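Local coordinates for protein putative enoyl-CoA hydratase/isomerase (Mycobacterium abscessus, PDB 4MI2) that probably isomerises ring-epoxidised phenylacetyl-CoA in phenylacetate degradation, as a member of the enoyl-CoA hydratase/isomerase (crotonase) family, at residues L156-R164 / A180-E188. Numbering follows the deposited sequence.
Sequences LPRLIGASR and AHTWGLVHE
Arg164 lies along one face of the Trp183 indole, joining the first turn of helix 162-171 to the C-terminal end of helix 177-183, which closes in a Schellman motif at Gly184, within a crotonase-fold subunit. Its aliphatic part makes a CH-pi contact, CD standing 3.6 Å from the centroid of the Trp183 five-membered ring, while CB and CG run over the six-membered ring. Extended from CG to NE, the chain carries the guanidinium on towards CD1 and NE1 of Trp183, where it stacks nearly flat, planes 17° apart, in a cation-pi contact. Thr182 O accepts a weak hydrogen bond from Arg164 NH2 of a neighbouring subunit, and Ser163 OG hydrogen-bonds Gly184 O of the other neighbouring subunit, so this region belongs to the trimer interface. In the apolar packing, Ile160 CD1 approaches the indole obliquely, 3.8 Å from Trp183 CE3, and Leu185 CD1 is shared by Leu156 CD1, Leu159 CD1 and Ile160 CG2. With CG anti to the backbone N (chi1 -171°) and chi2 at 70°, Leu185 brings CD1 into this cluster, which Leu124 extends. One water donates to Ile160 O and to Trp183 O, both at 2.8 Å, and accepts from Arg164 NH1 at 2.9 Å.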
loop_
_atom_site.group_PDB
_atom_site.type_symbol
_atom_site.label_atom_id
_atom_site.label_comp_id
_atom_site.label_asym_id
_atom_site.label_seq_id
_atom_site.Cartn_x
_atom_site.Cartn_y
_atom_site.Cartn_z
ATOM N N LEU B 156 -2.101 -7.261 -8.148
ATOM C CA LEU B 156 -2.957 -7.712 -7.065
ATOM C C LEU B 156 -2.524 -7.131 -5.704
ATOM O O LEU B 156 -3.350 -6.553 -5.008
ATOM C CB LEU B 156 -3.092 -9.242 -7.028
ATOM C CG LEU B 156 -4.113 -9.796 -6.014
ATOM C CD1 LEU B 156 -5.537 -9.335 -6.323
ATOM C CD2 LEU B 156 -4.055 -11.313 -5.979
ATOM N N PRO B 157 -1.244 -7.279 -5.316
ATOM C CA PRO B 157 -0.911 -6.693 -4.008
ATOM C C PRO B 157 -0.993 -5.167 -3.969
ATOM O O PRO B 157 -1.291 -4.599 -2.912
ATOM C CB PRO B 157 0.531 -7.165 -3.747
ATOM C CG PRO B 157 1.029 -7.665 -5.053
ATOM C CD PRO B 157 -0.166 -8.145 -5.812
ATOM N N ARG B 158 -0.728 -4.520 -5.104
ATOM C CA ARG B 158 -0.827 -3.067 -5.194
ATOM C C ARG B 158 -2.262 -2.577 -4.968
ATOM O O ARG B 158 -2.446 -1.478 -4.470
ATOM C CB ARG B 158 -0.279 -2.554 -6.540
ATOM C CG ARG B 158 1.244 -2.571 -6.585
ATOM C CD ARG B 158 1.792 -2.118 -7.937
ATOM N NE ARG B 158 3.155 -2.601 -8.164
ATOM C CZ ARG B 158 3.844 -2.421 -9.287
ATOM N NH1 ARG B 158 3.295 -1.748 -10.294
ATOM N NH2 ARG B 158 5.081 -2.908 -9.407
ATOM N N LEU B 159 -3.256 -3.398 -5.324
ATOM C CA LEU B 159 -4.667 -3.054 -5.126
ATOM C C LEU B 159 -5.194 -3.426 -3.739
ATOM O O LEU B 159 -5.873 -2.627 -3.119
ATOM C CB LEU B 159 -5.562 -3.724 -6.173
ATOM C CG LEU B 159 -5.473 -3.289 -7.638
ATOM C CD1 LEU B 159 -6.671 -3.846 -8.396
ATOM C CD2 LEU B 159 -5.439 -1.776 -7.797
ATOM N N ILE B 160 -4.902 -4.637 -3.260
ATOM C CA ILE B 160 -5.499 -5.111 -2.006
ATOM C C ILE B 160 -4.512 -5.309 -0.858
ATOM O O ILE B 160 -4.903 -5.728 0.233
ATOM C CB ILE B 160 -6.325 -6.415 -2.210
ATOM C CG1 ILE B 160 -5.436 -7.592 -2.615
ATOM C CG2 ILE B 160 -7.426 -6.208 -3.240
ATOM C CD1 ILE B 160 -6.183 -8.907 -2.645
ATOM N N GLY B 161 -3.238 -5.013 -1.093
ATOM C CA GLY B 161 -2.216 -5.159 -0.061
ATOM C C GLY B 161 -1.575 -6.528 -0.085
ATOM O O GLY B 161 -2.117 -7.478 -0.665
ATOM N N ALA B 162 -0.419 -6.630 0.569
ATOM C CA ALA B 162 0.415 -7.826 0.510
ATOM C C ALA B 162 -0.194 -9.033 1.246
ATOM O O ALA B 162 -0.052 -10.170 0.794
ATOM C CB ALA B 162 1.797 -7.520 1.061
ATOM N N SER B 163 -0.865 -8.792 2.370
ATOM C CA SER B 163 -1.476 -9.890 3.128
ATOM C C SER B 163 -2.533 -10.622 2.320
ATOM O O SER B 163 -2.464 -11.841 2.138
ATOM C CB SER B 163 -2.097 -9.397 4.448
ATOM O OG SER B 163 -1.090 -9.272 5.436
ATOM N N ARG B 164 -3.518 -9.871 1.847
ATOM C CA ARG B 164 -4.640 -10.478 1.131
ATOM C C ARG B 164 -4.215 -11.095 -0.204
ATOM O O ARG B 164 -4.671 -12.183 -0.567
ATOM C CB ARG B 164 -5.769 -9.457 0.960
ATOM C CG ARG B 164 -6.473 -9.224 2.281
ATOM C CD ARG B 164 -7.196 -7.903 2.405
ATOM N NE ARG B 164 -7.552 -7.697 3.810
ATOM C CZ ARG B 164 -8.153 -6.618 4.298
ATOM N NH1 ARG B 164 -8.500 -5.616 3.503
ATOM N NH2 ARG B 164 -8.406 -6.546 5.597
ATOM N N ALA B 180 -14.591 -8.085 -2.438
ATOM C CA ALA B 180 -13.774 -7.338 -3.385
ATOM C C ALA B 180 -13.938 -5.836 -3.200
ATOM O O ALA B 180 -12.973 -5.083 -3.284
ATOM C CB ALA B 180 -14.135 -7.729 -4.810
ATOM N N HIS B 181 -15.171 -5.404 -2.967
ATOM C CA HIS B 181 -15.452 -3.996 -2.721
ATOM C C HIS B 181 -14.792 -3.515 -1.424
ATOM O O HIS B 181 -14.070 -2.527 -1.419
ATOM C CB HIS B 181 -16.959 -3.747 -2.669
ATOM C CG HIS B 181 -17.321 -2.299 -2.755
ATOM N ND1 HIS B 181 -17.943 -1.625 -1.728
ATOM C CD2 HIS B 181 -17.111 -1.385 -3.733
ATOM C CE1 HIS B 181 -18.121 -0.362 -2.079
ATOM N NE2 HIS B 181 -17.619 -0.190 -3.289
ATOM N N THR B 182 -15.022 -4.225 -0.330
ATOM C CA THR B 182 -14.406 -3.848 0.942
ATOM C C THR B 182 -12.879 -3.801 0.836
ATOM O O THR B 182 -12.253 -2.887 1.368
ATOM C CB THR B 182 -14.811 -4.810 2.077
ATOM O OG1 THR B 182 -16.239 -4.945 2.110
ATOM C CG2 THR B 182 -14.325 -4.293 3.424
ATOM N N TRP B 183 -12.291 -4.773 0.138
ATOM C CA TRP B 183 -10.825 -4.864 -0.009
ATOM C C TRP B 183 -10.208 -3.826 -0.962
ATOM O O TRP B 183 -8.984 -3.640 -0.972
ATOM C CB TRP B 183 -10.430 -6.258 -0.486
ATOM C CG TRP B 183 -10.549 -7.330 0.530
ATOM C CD1 TRP B 183 -11.145 -7.247 1.766
ATOM C CD2 TRP B 183 -10.091 -8.677 0.396
ATOM N NE1 TRP B 183 -11.061 -8.460 2.413
ATOM C CE2 TRP B 183 -10.419 -9.355 1.595
ATOM C CE3 TRP B 183 -9.416 -9.376 -0.609
ATOM C CZ2 TRP B 183 -10.108 -10.703 1.806
ATOM C CZ3 TRP B 183 -9.108 -10.721 -0.398
ATOM C CH2 TRP B 183 -9.454 -11.365 0.801
ATOM N N GLY B 184 -11.049 -3.174 -1.765
ATOM C CA GLY B 184 -10.606 -2.182 -2.750
ATOM C C GLY B 184 -10.173 -2.776 -4.084
ATOM O O GLY B 184 -9.489 -2.118 -4.861
ATOM N N LEU B 185 -10.564 -4.022 -4.339
ATOM C CA LEU B 185 -10.289 -4.680 -5.609
ATOM C C LEU B 185 -11.148 -4.093 -6.730
ATOM O O LEU B 185 -10.746 -4.111 -7.889
ATOM C CB LEU B 185 -10.546 -6.182 -5.506
ATOM C CG LEU B 185 -10.083 -7.014 -6.715
ATOM C CD1 LEU B 185 -8.562 -7.072 -6.782
ATOM C CD2 LEU B 185 -10.652 -8.422 -6.677
ATOM N N VAL B 186 -12.338 -3.609 -6.384
ATOM C CA VAL B 186 -13.211 -2.931 -7.342
ATOM C C VAL B 186 -13.744 -1.647 -6.710
ATOM O O VAL B 186 -13.791 -1.530 -5.483
ATOM C CB VAL B 186 -14.388 -3.831 -7.804
ATOM C CG1 VAL B 186 -13.860 -5.085 -8.487
ATOM C CG2 VAL B 186 -15.309 -4.199 -6.642
ATOM N N HIS B 187 -14.150 -0.694 -7.543
ATOM C CA HIS B 187 -14.638 0.591 -7.045
ATOM C C HIS B 187 -16.115 0.566 -6.678
ATOM O O HIS B 187 -16.544 1.314 -5.815
ATOM C CB HIS B 187 -14.392 1.687 -8.071
ATOM C CG HIS B 187 -12.944 1.932 -8.337
ATOM N ND1 HIS B 187 -12.180 1.101 -9.130
ATOM C CD2 HIS B 187 -12.111 2.899 -7.891
ATOM C CE1 HIS B 187 -10.943 1.551 -9.171
ATOM N NE2 HIS B 187 -10.875 2.642 -8.429
ATOM N N GLU B 188 -16.879 -0.296 -7.337
ATOM C CA GLU B 188 -18.335 -0.277 -7.238
ATOM C C GLU B 188 -18.896 -1.662 -7.527
ATOM O O GLU B 188 -18.394 -2.379 -8.396
ATOM C CB GLU B 188 -18.905 0.730 -8.251
ATOM C CG GLU B 188 -20.402 1.019 -8.130
ATOM C CD GLU B 188 -20.728 2.193 -7.223
ATOM O OE1 GLU B 188 -19.899 2.520 -6.337
ATOM O OE2 GLU B 188 -21.814 2.796 -7.398
HETATM O O HOH W 1 -7.396 -4.820 0.989
#